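Local coordinates for ThiJ/pfpI family protein (Bacillus anthracis, PDB 3EFE) that is of unproven function but belongs to the DJ-1/PfpI family, whose relatives include chaperones, deglycase-like enzymes and peptidases, at residues Y21-A26 with I167-F172; I25-S30 with H189-L194; M52-T55 with L59-K62; V162-S165 with E171-M174. All blocks are in the same frame, centred on the assembly; numbering follows the deposited sequence.

Contact 1 of 4, residues Y21-A26 with I167-F172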
loop_
_atom_site.group_PDB
_atom_site.type_symbol
_atom_site.label_atom_id
_atom_site.label_comp_id
_atom_site.label_asym_id
_atom_site.label_seq_id
_atom_site.Cartn_x
_atom_site.Cartn_y
_atom_site.Cartn_z
ATOM N N TYR D 21 4.125 0.107 3.337
ATOM C CA TYR D 21 3.950 1.360 4.137
ATOM C C TYR D 21 2.624 2.042 3.917
ATOM O O TYR D 21 2.335 2.935 4.650
ATOM C CB TYR D 21 5.111 2.394 3.968
ATOM C CG TYR D 21 5.316 2.704 2.557
ATOM C CD1 TYR D 21 4.451 3.560 1.884
ATOM C CD2 TYR D 21 6.286 2.009 1.801
ATOM C CE1 TYR D 21 4.585 3.753 0.528
ATOM C CE2 TYR D 21 6.413 2.233 0.474
ATOM C CZ TYR D 21 5.593 3.099 -0.149
ATOM O OH TYR D 21 5.714 3.302 -1.468
ATOM N N GLY D 22 1.789 1.564 3.000
ATOM C CA GLY D 22 0.603 2.291 2.559
ATOM C C GLY D 22 -0.492 2.571 3.586
ATOM O O GLY D 22 -0.993 3.665 3.661
ATOM N N TYR D 23 -0.893 1.532 4.304
ATOM C CA TYR D 23 -1.758 1.604 5.471
ATOM C C TYR D 23 -1.226 2.563 6.530
ATOM O O TYR D 23 -1.950 3.460 7.026
ATOM C CB TYR D 23 -1.858 0.221 6.104
ATOM C CG TYR D 23 -2.654 -0.891 5.354
ATOM C CD1 TYR D 23 -3.998 -0.744 5.090
ATOM C CD2 TYR D 23 -2.042 -2.097 4.986
ATOM C CE1 TYR D 23 -4.706 -1.720 4.492
ATOM C CE2 TYR D 23 -2.752 -3.105 4.326
ATOM C CZ TYR D 23 -4.087 -2.904 4.101
ATOM O OH TYR D 23 -4.850 -3.856 3.480
ATOM N N LEU D 24 0.028 2.371 6.912
ATOM C CA LEU D 24 0.568 3.161 8.003
ATOM C C LEU D 24 0.592 4.641 7.681
ATOM O O LEU D 24 0.075 5.452 8.419
ATOM C CB LEU D 24 1.977 2.655 8.388
ATOM C CG LEU D 24 2.650 3.279 9.611
ATOM C CD1 LEU D 24 1.661 3.336 10.903
ATOM C CD2 LEU D 24 3.944 2.555 9.905
ATOM N N ILE D 25 1.195 4.997 6.561
ATOM C CA ILE D 25 1.359 6.398 6.226
ATOM C C ILE D 25 0.030 7.184 5.946
ATOM O O ILE D 25 -0.092 8.377 6.245
ATOM C CB ILE D 25 2.461 6.606 5.119
ATOM C CG1 ILE D 25 2.045 6.027 3.770
ATOM C CG2 ILE D 25 3.775 6.176 5.654
ATOM C CD1 ILE D 25 2.717 6.719 2.572
ATOM N N ALA D 26 -0.952 6.478 5.377
ATOM C CA ALA D 26 -2.252 7.031 5.071
ATOM C C ALA D 26 -3.010 7.330 6.343
ATOM O O ALA D 26 -3.723 8.324 6.484
ATOM C CB ALA D 26 -3.002 6.032 4.164
ATOM N N ILE D 167 5.076 -9.486 4.276
ATOM C CA ILE D 167 3.708 -9.925 4.014
ATOM C C ILE D 167 2.687 -9.431 5.037
ATOM O O ILE D 167 1.508 -9.674 4.883
ATOM C CB ILE D 167 3.567 -11.454 3.815
ATOM C CG1 ILE D 167 3.860 -12.208 5.127
ATOM C CG2 ILE D 167 4.515 -11.925 2.659
ATOM C CD1 ILE D 167 4.219 -13.641 4.882
ATOM N N ALA D 168 3.129 -8.713 6.052
ATOM C CA ALA D 168 2.285 -8.322 7.177
ATOM C C ALA D 168 2.227 -6.782 7.351
ATOM O O ALA D 168 2.486 -6.265 8.449
ATOM C CB ALA D 168 2.835 -8.996 8.469
ATOM N N PRO D 169 1.830 -6.032 6.285
ATOM C CA PRO D 169 1.714 -4.566 6.455
ATOM C C PRO D 169 0.632 -4.027 7.422
ATOM O O PRO D 169 0.808 -2.933 7.999
ATOM C CB PRO D 169 1.490 -4.063 5.036
ATOM C CG PRO D 169 1.133 -5.237 4.217
ATOM C CD PRO D 169 1.489 -6.467 4.915
ATOM N N LEU D 170 -0.485 -4.743 7.587
ATOM C CA LEU D 170 -1.572 -4.322 8.511
ATOM C C LEU D 170 -1.138 -4.479 9.914
ATOM O O LEU D 170 -1.442 -3.612 10.770
ATOM C CB LEU D 170 -2.783 -5.225 8.394
ATOM C CG LEU D 170 -4.134 -4.833 7.808
ATOM C CD1 LEU D 170 -5.238 -5.904 8.159
ATOM C CD2 LEU D 170 -4.533 -3.413 8.259
ATOM N N GLU D 171 -0.532 -5.644 10.196
ATOM C CA GLU D 171 0.042 -5.930 11.503
ATOM C C GLU D 171 1.169 -4.933 11.861
ATOM O O GLU D 171 1.251 -4.463 13.010
ATOM C CB GLU D 171 0.631 -7.382 11.560
ATOM C CG GLU D 171 -0.380 -8.429 11.698
ATOM C CD GLU D 171 -1.131 -8.713 10.407
ATOM O OE1 GLU D 171 -0.680 -8.329 9.251
ATOM O OE2 GLU D 171 -2.190 -9.375 10.581
ATOM N N PHE D 172 2.060 -4.698 10.888
ATOM C CA PHE D 172 3.084 -3.664 10.977
ATOM C C PHE D 172 2.461 -2.320 11.355
ATOM O O PHE D 172 2.908 -1.674 12.295
ATOM C CB PHE D 172 3.856 -3.591 9.673
ATOM C CG PHE D 172 4.980 -2.534 9.628
ATOM C CD1 PHE D 172 6.062 -2.591 10.517
ATOM C CD2 PHE D 172 4.957 -1.519 8.690
ATOM C CE1 PHE D 172 7.081 -1.676 10.427
ATOM C CE2 PHE D 172 5.967 -0.562 8.640
ATOM C CZ PHE D 172 7.064 -0.687 9.455
HETATM O O HOH W 1 1.622 -0.589 6.470
#

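Contact 2 of 4, residues I25-S30 with H189-L194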
loop_
_atom_site.group_PDB
_atom_site.type_symbol
_atom_site.label_atom_id
_atom_site.label_comp_id
_atom_site.label_asym_id
_atom_site.label_seq_id
_atom_site.Cartn_x
_atom_site.Cartn_y
_atom_site.Cartn_z
ATOM N N ILE D 25 1.195 4.997 6.561
ATOM C CA ILE D 25 1.359 6.398 6.226
ATOM C C ILE D 25 0.030 7.184 5.946
ATOM O O ILE D 25 -0.092 8.377 6.245
ATOM C CB ILE D 25 2.461 6.606 5.119
ATOM C CG1 ILE D 25 2.045 6.027 3.770
ATOM C CG2 ILE D 25 3.775 6.176 5.654
ATOM C CD1 ILE D 25 2.717 6.719 2.572
ATOM N N ALA D 26 -0.952 6.478 5.377
ATOM C CA ALA D 26 -2.252 7.031 5.071
ATOM C C ALA D 26 -3.010 7.330 6.343
ATOM O O ALA D 26 -3.723 8.324 6.484
ATOM C CB ALA D 26 -3.002 6.032 4.164
ATOM N N GLU D 27 -2.905 6.477 7.321
ATOM C CA GLU D 27 -3.662 6.691 8.569
ATOM C C GLU D 27 -3.053 7.828 9.419
ATOM O O GLU D 27 -3.761 8.603 10.063
ATOM C CB GLU D 27 -3.690 5.393 9.381
ATOM C CG GLU D 27 -4.526 4.293 8.793
ATOM C CD GLU D 27 -5.969 4.689 8.505
ATOM O OE1 GLU D 27 -6.406 5.787 8.911
ATOM O OE2 GLU D 27 -6.680 3.884 7.879
ATOM N N LEU D 28 -1.734 7.883 9.406
ATOM C CA LEU D 28 -0.942 8.888 10.079
ATOM C C LEU D 28 -1.124 10.250 9.447
ATOM O O LEU D 28 -1.583 11.173 10.063
ATOM C CB LEU D 28 0.546 8.483 10.050
ATOM C CG LEU D 28 0.881 7.390 11.067
ATOM C CD1 LEU D 28 2.290 6.985 10.866
ATOM C CD2 LEU D 28 0.594 7.893 12.510
ATOM N N ASN D 29 -0.824 10.332 8.171
ATOM C CA ASN D 29 -0.885 11.625 7.508
ATOM C C ASN D 29 -2.332 12.215 7.479
ATOM O O ASN D 29 -2.526 13.417 7.545
ATOM C CB ASN D 29 -0.194 11.514 6.127
ATOM C CG ASN D 29 0.046 12.831 5.473
ATOM O OD1 ASN D 29 -0.606 13.199 4.479
ATOM N ND2 ASN D 29 1.029 13.532 5.963
ATOM N N SER D 30 -3.355 11.377 7.364
ATOM C CA SER D 30 -4.714 11.891 7.423
ATOM C C SER D 30 -5.253 12.188 8.843
ATOM O O SER D 30 -6.117 13.068 8.994
ATOM C CB SER D 30 -5.691 10.914 6.744
ATOM O OG SER D 30 -5.801 9.724 7.459
ATOM N N HIS D 189 -8.277 -1.844 17.432
ATOM C CA HIS D 189 -8.803 -3.224 17.254
ATOM C C HIS D 189 -9.886 -3.407 16.169
ATOM O O HIS D 189 -9.849 -4.361 15.392
ATOM C CB HIS D 189 -9.237 -3.850 18.608
ATOM C CG HIS D 189 -8.083 -4.096 19.534
ATOM N ND1 HIS D 189 -6.867 -4.600 19.086
ATOM C CD2 HIS D 189 -7.946 -3.916 20.867
ATOM C CE1 HIS D 189 -6.027 -4.682 20.104
ATOM N NE2 HIS D 189 -6.664 -4.298 21.201
ATOM N N SER D 190 -10.848 -2.508 16.134
ATOM C CA SER D 190 -11.879 -2.541 15.124
ATOM C C SER D 190 -11.338 -2.184 13.717
ATOM O O SER D 190 -11.785 -2.760 12.720
ATOM C CB SER D 190 -13.016 -1.604 15.548
ATOM O OG SER D 190 -12.519 -0.284 15.703
ATOM N N TRP D 191 -10.407 -1.226 13.657
ATOM C CA TRP D 191 -9.689 -0.870 12.432
ATOM C C TRP D 191 -8.914 -2.116 11.911
ATOM O O TRP D 191 -9.033 -2.527 10.787
ATOM C CB TRP D 191 -8.707 0.278 12.683
ATOM C CG TRP D 191 -7.918 0.615 11.499
ATOM C CD1 TRP D 191 -8.317 1.381 10.454
ATOM C CD2 TRP D 191 -6.594 0.167 11.161
ATOM N NE1 TRP D 191 -7.353 1.447 9.502
ATOM C CE2 TRP D 191 -6.267 0.740 9.916
ATOM C CE3 TRP D 191 -5.655 -0.662 11.785
ATOM C CZ2 TRP D 191 -5.038 0.510 9.276
ATOM C CZ3 TRP D 191 -4.451 -0.871 11.166
ATOM C CH2 TRP D 191 -4.143 -0.292 9.931
ATOM N N TYR D 192 -8.172 -2.746 12.795
ATOM C CA TYR D 192 -7.425 -3.941 12.459
ATOM C C TYR D 192 -8.359 -5.006 11.982
ATOM O O TYR D 192 -8.138 -5.596 10.950
ATOM C CB TYR D 192 -6.631 -4.477 13.653
ATOM C CG TYR D 192 -5.916 -5.764 13.290
ATOM C CD1 TYR D 192 -4.908 -5.773 12.333
ATOM C CD2 TYR D 192 -6.307 -6.985 13.846
ATOM C CE1 TYR D 192 -4.289 -6.945 11.978
ATOM C CE2 TYR D 192 -5.682 -8.170 13.484
ATOM C CZ TYR D 192 -4.690 -8.139 12.559
ATOM O OH TYR D 192 -4.058 -9.301 12.253
ATOM N N ASN D 193 -9.408 -5.262 12.735
ATOM C CA ASN D 193 -10.365 -6.334 12.382
ATOM C C ASN D 193 -11.146 -6.119 11.112
ATOM O O ASN D 193 -11.440 -7.077 10.426
ATOM C CB ASN D 193 -11.351 -6.625 13.522
ATOM C CG ASN D 193 -10.721 -7.349 14.718
ATOM O OD1 ASN D 193 -9.737 -8.062 14.615
ATOM N ND2 ASN D 193 -11.348 -7.183 15.865
ATOM N N LEU D 194 -11.506 -4.880 10.810
ATOM C CA LEU D 194 -12.244 -4.537 9.575
ATOM C C LEU D 194 -11.355 -4.844 8.358
ATOM O O LEU D 194 -11.754 -5.536 7.433
ATOM C CB LEU D 194 -12.656 -3.063 9.569
ATOM C CG LEU D 194 -13.294 -2.481 8.309
ATOM C CD1 LEU D 194 -14.650 -3.134 8.007
ATOM C CD2 LEU D 194 -13.344 -0.934 8.388
#

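Contact 3 of 4, residues M52-T55 with L59-K62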
loop_
_atom_site.group_PDB
_atom_site.type_symbol
_atom_site.label_atom_id
_atom_site.label_comp_id
_atom_site.label_asym_id
_atom_site.label_seq_id
_atom_site.Cartn_x
_atom_site.Cartn_y
_atom_site.Cartn_z
ATOM N N MET D 52 14.701 12.416 -6.978
ATOM C CA MET D 52 13.521 11.607 -7.168
ATOM C C MET D 52 13.880 10.155 -7.198
ATOM O O MET D 52 14.951 9.743 -7.744
ATOM C CB MET D 52 12.810 12.036 -8.467
ATOM C CG MET D 52 12.168 13.443 -8.268
ATOM S SD MET D 52 10.661 13.717 -9.145
ATOM C CE MET D 52 9.687 12.559 -8.229
ATOM N N ILE D 53 12.990 9.381 -6.583
ATOM C CA ILE D 53 13.082 7.934 -6.421
ATOM C C ILE D 53 11.879 7.370 -7.134
ATOM O O ILE D 53 10.932 8.076 -7.428
ATOM C CB ILE D 53 13.159 7.547 -4.926
ATOM C CG1 ILE D 53 11.824 7.698 -4.165
ATOM C CG2 ILE D 53 14.157 8.457 -4.241
ATOM C CD1 ILE D 53 10.833 6.589 -4.307
ATOM N N THR D 54 11.957 6.106 -7.485
ATOM C CA THR D 54 10.908 5.368 -8.185
ATOM C C THR D 54 10.575 4.114 -7.297
ATOM O O THR D 54 11.470 3.324 -6.930
ATOM C CB THR D 54 11.426 4.912 -9.553
ATOM O OG1 THR D 54 11.848 6.051 -10.313
ATOM C CG2 THR D 54 10.314 4.165 -10.350
ATOM N N THR D 55 9.329 3.958 -6.897
ATOM C CA THR D 55 8.983 2.804 -6.050
ATOM C C THR D 55 9.092 1.539 -6.859
ATOM O O THR D 55 9.211 1.629 -8.033
ATOM C CB THR D 55 7.574 2.948 -5.371
ATOM O OG1 THR D 55 6.560 2.890 -6.354
ATOM C CG2 THR D 55 7.464 4.278 -4.583
ATOM N N LEU D 59 6.207 4.389 -8.970
ATOM C CA LEU D 59 5.773 5.739 -8.678
ATOM C C LEU D 59 6.980 6.639 -8.502
ATOM O O LEU D 59 7.812 6.337 -7.714
ATOM C CB LEU D 59 4.930 5.732 -7.431
ATOM C CG LEU D 59 3.677 4.855 -7.332
ATOM C CD1 LEU D 59 3.185 5.067 -5.869
ATOM C CD2 LEU D 59 2.613 5.223 -8.418
ATOM N N ARG D 60 7.078 7.745 -9.240
ATOM C CA ARG D 60 8.208 8.684 -9.079
ATOM C C ARG D 60 7.914 9.724 -8.004
ATOM O O ARG D 60 7.034 10.536 -8.148
ATOM C CB ARG D 60 8.568 9.384 -10.377
ATOM C CG ARG D 60 8.550 8.494 -11.644
ATOM C CD ARG D 60 9.923 8.067 -12.221
ATOM N NE ARG D 60 11.055 8.928 -11.810
ATOM C CZ ARG D 60 11.179 10.256 -11.982
ATOM N NH1 ARG D 60 12.293 10.850 -11.532
ATOM N NH2 ARG D 60 10.220 11.003 -12.552
ATOM N N ILE D 61 8.682 9.696 -6.929
ATOM C CA ILE D 61 8.399 10.499 -5.774
ATOM C C ILE D 61 9.520 11.496 -5.491
ATOM O O ILE D 61 10.686 11.160 -5.550
ATOM C CB ILE D 61 8.168 9.550 -4.526
ATOM C CG1 ILE D 61 6.906 8.704 -4.774
ATOM C CG2 ILE D 61 8.162 10.337 -3.186
ATOM C CD1 ILE D 61 6.736 7.503 -3.782
ATOM N N LYS D 62 9.149 12.684 -5.081
ATOM C CA LYS D 62 10.078 13.753 -4.784
ATOM C C LYS D 62 10.240 13.778 -3.300
ATOM O O LYS D 62 9.259 14.065 -2.589
ATOM C CB LYS D 62 9.499 15.096 -5.288
ATOM C CG LYS D 62 10.396 16.352 -5.147
ATOM C CD LYS D 62 11.842 16.127 -5.751
ATOM C CE LYS D 62 12.785 17.405 -5.676
ATOM N NZ LYS D 62 11.999 18.690 -5.626
#

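Contact 4 of 4, residues V162-S165 with E171-M174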
loop_
_atom_site.group_PDB
_atom_site.type_symbol
_atom_site.label_atom_id
_atom_site.label_comp_id
_atom_site.label_asym_id
_atom_site.label_seq_id
_atom_site.Cartn_x
_atom_site.Cartn_y
_atom_site.Cartn_z
ATOM N N VAL D 162 9.875 -1.367 16.088
ATOM C CA VAL D 162 8.896 -2.299 15.529
ATOM C C VAL D 162 9.526 -2.903 14.255
ATOM O O VAL D 162 10.041 -2.190 13.407
ATOM C CB VAL D 162 7.503 -1.595 15.248
ATOM C CG1 VAL D 162 6.530 -2.571 14.696
ATOM C CG2 VAL D 162 6.953 -0.968 16.535
ATOM N N THR D 163 9.528 -4.227 14.175
ATOM C CA THR D 163 9.944 -4.973 12.960
ATOM C C THR D 163 8.768 -5.853 12.467
ATOM O O THR D 163 7.884 -6.265 13.236
ATOM C CB THR D 163 11.137 -5.844 13.217
ATOM O OG1 THR D 163 10.892 -6.568 14.418
ATOM C CG2 THR D 163 12.412 -5.016 13.305
ATOM N N ALA D 164 8.767 -6.143 11.187
ATOM C CA ALA D 164 7.710 -6.977 10.652
ATOM C C ALA D 164 8.174 -7.661 9.389
ATOM O O ALA D 164 9.045 -7.179 8.679
ATOM C CB ALA D 164 6.444 -6.116 10.340
ATOM N N SER D 165 7.525 -8.750 9.080
ATOM C CA SER D 165 7.578 -9.297 7.758
ATOM C C SER D 165 6.902 -8.419 6.681
ATOM O O SER D 165 5.931 -7.790 6.983
ATOM C CB SER D 165 6.923 -10.688 7.757
ATOM O OG SER D 165 7.236 -11.334 6.554
ATOM N N GLU D 171 -0.532 -5.644 10.196
ATOM C CA GLU D 171 0.042 -5.930 11.503
ATOM C C GLU D 171 1.169 -4.933 11.861
ATOM O O GLU D 171 1.251 -4.463 13.010
ATOM C CB GLU D 171 0.631 -7.382 11.560
ATOM C CG GLU D 171 -0.380 -8.429 11.698
ATOM C CD GLU D 171 -1.131 -8.713 10.407
ATOM O OE1 GLU D 171 -0.680 -8.329 9.251
ATOM O OE2 GLU D 171 -2.190 -9.375 10.581
ATOM N N PHE D 172 2.060 -4.698 10.888
ATOM C CA PHE D 172 3.084 -3.664 10.977
ATOM C C PHE D 172 2.461 -2.320 11.355
ATOM O O PHE D 172 2.908 -1.674 12.295
ATOM C CB PHE D 172 3.856 -3.591 9.673
ATOM C CG PHE D 172 4.980 -2.534 9.628
ATOM C CD1 PHE D 172 6.062 -2.591 10.517
ATOM C CD2 PHE D 172 4.957 -1.519 8.690
ATOM C CE1 PHE D 172 7.081 -1.676 10.427
ATOM C CE2 PHE D 172 5.967 -0.562 8.640
ATOM C CZ PHE D 172 7.064 -0.687 9.455
ATOM N N ALA D 173 1.429 -1.922 10.640
ATOM C CA ALA D 173 0.763 -0.599 10.812
ATOM C C ALA D 173 0.094 -0.524 12.180
ATOM O O ALA D 173 0.168 0.473 12.871
ATOM C CB ALA D 173 -0.262 -0.352 9.674
ATOM N N MET D 174 -0.518 -1.631 12.571
ATOM C CA MET D 174 -1.168 -1.758 13.842
ATOM C C MET D 174 -0.231 -1.590 14.999
ATOM O O MET D 174 -0.551 -0.914 15.950
ATOM C CB MET D 174 -1.898 -3.109 13.921
ATOM C CG MET D 174 -2.941 -3.181 15.077
ATOM S SD MET D 174 -2.467 -4.367 16.299
ATOM C CE MET D 174 -0.968 -3.752 16.959
#

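Contact 1 of 4, residues Y21-A26 with I167-F172
Tyr23 and Leu24 of helix 18-30 pack against Pro169, Leu170 and Phe172 at the start of helix 169-179, a buried apolar helix-helix contact between two helices of the DJ-1/PfpI fold. The Tyr23 ring is the main surface. Leu170 CD2 stands over its face, 4.0 Å from the ring centroid and only 4° off the normal, a well-centred CH-pi contact, while Leu170 CG leans over the CE2 side of the same face. Pro169 comes from another direction: its CB lies at the ring edge, near the plane, 4.0 Å from Tyr23 CD2. A chi1 of -71° sets the phenol beside the backbone N of Tyr23 and swings it toward Pro169 and Leu170. One residue on, Leu24 has CG opposite its N instead (chi1 -174°), which sends CD2 to Phe172 CE2 at 3.9 Å, the two side chains crossing at about a right angle. Between the backbones a water donates to Pro169 O (2.9 Å) and weakly accepts from Leu24 N (3.4 Å), an amide left without its helical bond by a kink. Beyond the pair, Tyr23 also meets Trp19 and Pro169 of the second subunit, the rings of Tyr23 and that Trp19 lying roughly parallel. With no direct hydrogen bond across, the helices are held by shape and dispersion, and the water adds a polar link that is firm only on the Pro169 side.

Contact 2 of 4, residues I25-S30 with H189-L194
Glu27 and Trp191 bridge helix 18-30 and helix 185-197, joining a helix beside the central sheet to one of the helices that follow helix 169-179 near the C-terminus. The nearest CA atoms, those of this same pair, are 10.4 Å apart, and no other residues of the two segments touch. The indole nitrogen Trp191 NE1 gives its N-H to Glu27 OE2 at 3.0 Å, but the bond is bent to 134° and weak. Carboxylate and indole planes stand nearly perpendicular, at 87°. Alongside the polar link, Glu27 CG rests 3.8 Å from Trp191 CZ2, bringing aliphatic chain against the six-membered ring. A bend at chi2 of Glu27 turns the carboxylate toward the nitrogen side of the indole. The stronger partner of that carboxylate is Arg32, whose NH2 forms a salt bridge with the same OE2; this probably keeps Glu27 ionised despite its burial. Leu170, Ala173 and Leu177 of helix 169-179 pack against the indole as well. At the end of helix 18-30, Ser30 OG folds back onto Ala26 O at 2.7 Å, in the carbonyl plane, and shares that acceptor with Ser30 N. The indole, lying against helix 169-179 with its N-H directed to an acid of helix 18-30, thus joins three helices packed on one side of the alpha/beta sandwich of the DJ-1/PfpI fold.

Contact 3 of 4, residues M52-T55 with L59-K62
Residues 52-55 and 59-62 run antiparallel, with Ile53 and Ile61 as the hydrogen-bonded pair. Ile53 N reaches Ile61 O at 3.1 Å; in the other direction Ile61 N reaches Ile53 O at 2.8 Å. Thr54 and Arg60 form the adjoining non-hydrogen-bonded pair. Nearer the turn, Thr55 N bonds to Leu59 O at 2.9 Å. The return bond comes from a side chain: Leu59 N donates to Thr55 OG1 at 3.0 Å, fairly straight at 161°. With a chi1 of 68° this hydroxyl lies between its own N and carbonyl carbon, facing the other strand, and it is also hydrogen-bonded to Asp18 OD1 at the start of helix 18-30. This is a short two-stranded beta hairpin apart from the main sheet, tied to the body of the domain by Asp18 and by backbone bonding of Thr54 with Thr15. It also belongs to the dimer interface: Arg60 and Lys62 make backbone hydrogen bonds to the second subunit, and Ile61 packs on Ile61 of that subunit. On the Ile53 and Ile61 face, Ile53 CD1 meets Ile61 CB at 4.0 Å; the methyls Thr55 CG2 and Ile61 CD1 meet at 3.4 Å, tighter than usual for carbons, where their side chains cross at about a right angle. On the other face the Arg60 guanidinium presents its edge to Thr54 OG1, which lies near its plane, but the NE bond is weak (3.3 Å, 128°). Met52 CG lies 3.7 Å from Lys62 CD.

Contact 4 of 4, residues V162-S165 with E171-M174
Phe172 of helix 169-179 lies against Ala164 and Val162 on strand 161-164, and within this contact the strand meets the ring on its CD1 side. Ala164 CB makes the tight part, 3.6 Å from Phe172 CD1 and 3.7 Å from Phe172 CB, so the small methyl fits against the root of the aromatic side chain. That small side chain is consistent with the close approach of the backbones, the CA atoms of Ala164 and Phe172 being 5.7 Å apart. Val162, two residues back and on the same side of the strand, is looser: its CG1 comes to 4.2 Å from the same CD1, obliquely to the ring. Ala109 and Ile111 of the neighbouring strand 107-111 pack on Phe172 too, so the ring spans two strands. The partly exposed side is different in character: Glu171 touches neither Val162 nor Ala164, and its OE2 turns to a salt bridge with Lys196. Thr163, by contrast, is buried on the other face of the sheet, where its OG1 bonds to Thr130 N. The arrangement is a strand followed after a short loop by a helix that folds back over the sheet, a beta-alpha unit of the alpha/beta sandwich characteristic of DJ-1/PfpI proteins.

Contacts 1, 2 and 4 form one continuous packed region. Contacts 1 and 4, with centres 7 Å apart, share Phe172, which meets both strand 161-164 and helix 18-30; the two helices pack next to each other on the sheet. Contact 2, centred 9 Å from contact 1, adds helix 185-197: Leu170 CD2 packs 3.6 Å from Trp191 CH2, and Glu171 OE2 probably hydrogen-bonds Tyr192 OH at 2.5 Å. The hairpin of contact 3 is centred about 19 Å from contact 1, yet Tyr21 OH packs on Thr55 CG2 at 3.7 Å. All four contacts lie within reach of the second subunit. In contact 4, Ala164 bonds through its backbone to Cys112, probably the family's nucleophile-elbow cysteine.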